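Local coordinates for acetyltransferase (Bacillus cereus, PDB 1Y9W), which probably transfers an acyl group, most likely acetyl from acetyl-CoA, to an unspecified acceptor, as a member of the GNAT family, at residues A[34-40]-A[57-63]. Residues are numbered along the deposited sequence.
Sequences KQPMEEV and GTMYFYH
Two antiparallel strands of the GNAT core pair here at the open end of a beta hairpin, just where the second strand turns back into the next. Residues 38-40 run against 57-60 at 149°, their axes approaching to 4.5 Å. Glu-38 and Met-59 form a hydrogen-bonded pair (Glu-38 N to Met-59 O 3.1 Å, Met-59 N to Glu-38 O 2.7 Å), as do Val-40 and Gly-57 (Val-40 N to Gly-57 O 2.9 Å, Gly-57 N to Val-40 O 2.8 Å). Between them sits the non-hydrogen-bonded pair Glu-39 and Thr-58, CA atoms 4.2 Å apart.

Glu-38, Val-40 and Met-59 share one face; Met-59, chi1 m and chi2 t, brings CE to 4.2 Å from Val-40 CB. On the other face Glu-39 CG lies 4.1 Å from Thr-58 CG2. Beyond the ladder, Met-37, polyproline-like in backbone (phi/psi -54/142), makes a CA-H...O contact to Met-59 O (3.2 Å), and its SD stands 5.5 Å from the Tyr-60 ring centroid, an oblique Met-aromatic contact.

Phe-61 and Tyr-62 both take positive phi, forming a tight turn closed by Tyr-60 N to His-63 O (3.2 Å). Gln-35, chi1 and chi2 t, reaches into this turn, OE1 2.9 Å from Tyr-62 N, with CB over the Tyr-62 ring face. A water joins Gln-35 O (2.7 Å) to Phe-61 N (3.2 Å).

Within this chain, strand 38-45 is an edge strand of the sheet; 51-60 lies between it and 63-71, whose Leu-64 packs on Val-40 and Met-59. Beyond helix 80-94, Lys-95 salt-bridges Glu-38, while Pro-128 of the second subunit packs on Phe-61.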
loop_
_atom_site.group_PDB
_atom_site.type_symbol
_atom_site.label_atom_id
_atom_site.label_comp_id
_atom_site.label_asym_id
_atom_site.label_seq_id
_atom_site.Cartn_x
_atom_site.Cartn_y
_atom_site.Cartn_z
ATOM N N LYS A 34 -16.034 10.131 0.521
ATOM C CA LYS A 34 -14.941 10.984 0.076
ATOM C C LYS A 34 -14.292 11.893 1.127
ATOM O O LYS A 34 -14.303 13.126 1.012
ATOM C CB LYS A 34 -15.390 11.801 -1.143
ATOM C CG LYS A 34 -15.736 10.918 -2.346
ATOM C CD LYS A 34 -16.148 11.720 -3.572
ATOM C CE LYS A 34 -16.624 10.792 -4.676
ATOM N NZ LYS A 34 -17.033 11.523 -5.896
ATOM N N GLN A 35 -13.719 11.267 2.152
ATOM C CA GLN A 35 -13.013 12.000 3.187
ATOM C C GLN A 35 -11.802 12.605 2.489
ATOM O O GLN A 35 -11.064 11.903 1.806
ATOM C CB GLN A 35 -12.534 11.047 4.283
ATOM C CG GLN A 35 -11.528 11.670 5.247
ATOM C CD GLN A 35 -10.917 10.655 6.208
ATOM O OE1 GLN A 35 -10.604 9.528 5.822
ATOM N NE2 GLN A 35 -10.728 11.057 7.457
ATOM N N PRO A 36 -11.594 13.923 2.622
ATOM C CA PRO A 36 -10.429 14.523 1.961
ATOM C C PRO A 36 -9.136 13.869 2.471
ATOM O O PRO A 36 -8.906 13.793 3.681
ATOM C CB PRO A 36 -10.551 16.003 2.333
ATOM C CG PRO A 36 -11.316 15.970 3.638
ATOM C CD PRO A 36 -12.358 14.929 3.378
ATOM N N MET A 37 -8.303 13.388 1.549
ATOM C CA MET A 37 -7.072 12.713 1.948
ATOM C C MET A 37 -6.219 13.559 2.871
ATOM O O MET A 37 -6.121 14.779 2.717
ATOM C CB MET A 37 -6.246 12.289 0.735
ATOM C CG MET A 37 -5.092 11.367 1.116
ATOM S SD MET A 37 -4.230 10.639 -0.292
ATOM C CE MET A 37 -2.804 11.765 -0.382
ATOM N N GLU A 38 -5.595 12.900 3.836
ATOM C CA GLU A 38 -4.771 13.601 4.795
ATOM C C GLU A 38 -3.745 12.688 5.453
ATOM O O GLU A 38 -4.052 11.561 5.841
ATOM C CB GLU A 38 -5.665 14.226 5.864
ATOM C CG GLU A 38 -4.900 14.926 6.960
ATOM C CD GLU A 38 -5.798 15.451 8.059
ATOM O OE1 GLU A 38 -5.262 15.946 9.070
ATOM O OE2 GLU A 38 -7.034 15.369 7.917
ATOM N N GLU A 39 -2.518 13.183 5.555
ATOM C CA GLU A 39 -1.438 12.447 6.196
ATOM C C GLU A 39 -1.400 12.889 7.650
ATOM O O GLU A 39 -1.677 14.045 7.963
ATOM C CB GLU A 39 -0.096 12.767 5.540
ATOM C CG GLU A 39 0.149 12.082 4.205
ATOM C CD GLU A 39 1.455 12.531 3.561
ATOM O OE1 GLU A 39 1.548 13.708 3.137
ATOM O OE2 GLU A 39 2.394 11.709 3.489
ATOM N N VAL A 40 -1.068 11.966 8.539
ATOM C CA VAL A 40 -0.992 12.280 9.954
ATOM C C VAL A 40 0.224 11.582 10.538
ATOM O O VAL A 40 0.563 10.469 10.129
ATOM C CB VAL A 40 -2.250 11.803 10.693
ATOM C CG1 VAL A 40 -2.443 10.326 10.467
ATOM C CG2 VAL A 40 -2.118 12.091 12.185
ATOM N N GLY A 57 0.701 7.819 9.161
ATOM C CA GLY A 57 -0.363 7.125 8.460
ATOM C C GLY A 57 -1.054 8.100 7.535
ATOM O O GLY A 57 -0.731 9.292 7.541
ATOM N N THR A 58 -1.980 7.603 6.721
ATOM C CA THR A 58 -2.717 8.476 5.813
ATOM C C THR A 58 -4.187 8.095 5.911
ATOM O O THR A 58 -4.522 6.911 6.069
ATOM C CB THR A 58 -2.266 8.337 4.336
ATOM O OG1 THR A 58 -2.925 7.220 3.745
ATOM C CG2 THR A 58 -0.755 8.131 4.232
ATOM N N MET A 59 -5.053 9.102 5.834
ATOM C CA MET A 59 -6.492 8.895 5.925
ATOM C C MET A 59 -7.220 9.215 4.619
ATOM O O MET A 59 -6.827 10.110 3.867
ATOM C CB MET A 59 -7.083 9.767 7.038
ATOM C CG MET A 59 -6.603 9.444 8.442
ATOM S SD MET A 59 -7.391 10.493 9.683
ATOM C CE MET A 59 -6.327 11.914 9.536
ATOM N N TYR A 60 -8.283 8.462 4.362
ATOM C CA TYR A 60 -9.137 8.653 3.194
ATOM C C TYR A 60 -10.206 7.565 3.226
ATOM O O TYR A 60 -10.020 6.547 3.889
ATOM C CB TYR A 60 -8.337 8.602 1.887
ATOM C CG TYR A 60 -7.623 7.305 1.594
ATOM C CD1 TYR A 60 -6.287 7.124 1.940
ATOM C CD2 TYR A 60 -8.271 6.276 0.913
ATOM C CE1 TYR A 60 -5.615 5.953 1.603
ATOM C CE2 TYR A 60 -7.608 5.105 0.575
ATOM C CZ TYR A 60 -6.286 4.953 0.919
ATOM O OH TYR A 60 -5.635 3.803 0.559
ATOM N N PHE A 61 -11.325 7.779 2.534
ATOM C CA PHE A 61 -12.416 6.801 2.549
ATOM C C PHE A 61 -12.843 6.588 3.990
ATOM O O PHE A 61 -13.477 5.584 4.330
ATOM C CB PHE A 61 -11.956 5.463 1.971
ATOM C CG PHE A 61 -11.877 5.446 0.483
ATOM C CD1 PHE A 61 -12.371 6.508 -0.264
ATOM C CD2 PHE A 61 -11.357 4.341 -0.180
ATOM C CE1 PHE A 61 -12.356 6.470 -1.651
ATOM C CE2 PHE A 61 -11.337 4.293 -1.571
ATOM C CZ PHE A 61 -11.840 5.360 -2.309
ATOM N N TYR A 62 -12.483 7.551 4.828
ATOM C CA TYR A 62 -12.779 7.511 6.252
ATOM C C TYR A 62 -12.174 6.317 6.976
ATOM O O TYR A 62 -12.851 5.593 7.709
ATOM C CB TYR A 62 -14.285 7.603 6.495
ATOM C CG TYR A 62 -14.790 9.004 6.247
ATOM C CD1 TYR A 62 -14.346 10.073 7.032
ATOM C CD2 TYR A 62 -15.656 9.279 5.189
ATOM C CE1 TYR A 62 -14.750 11.383 6.764
ATOM C CE2 TYR A 62 -16.068 10.586 4.911
ATOM C CZ TYR A 62 -15.613 11.630 5.700
ATOM O OH TYR A 62 -16.022 12.914 5.426
ATOM N N HIS A 63 -10.877 6.125 6.756
ATOM C CA HIS A 63 -10.137 5.066 7.420
ATOM C C HIS A 63 -8.701 5.534 7.567
ATOM O O HIS A 63 -8.238 6.404 6.822
ATOM C CB HIS A 63 -10.175 3.765 6.605
ATOM C CG HIS A 63 -9.021 3.601 5.665
ATOM N ND1 HIS A 63 -8.098 2.585 5.791
ATOM C CD2 HIS A 63 -8.639 4.321 4.585
ATOM C CE1 HIS A 63 -7.199 2.686 4.829
ATOM N NE2 HIS A 63 -7.504 3.731 4.084
HETATM O O HOH W 1 -11.242 9.840 0.132
#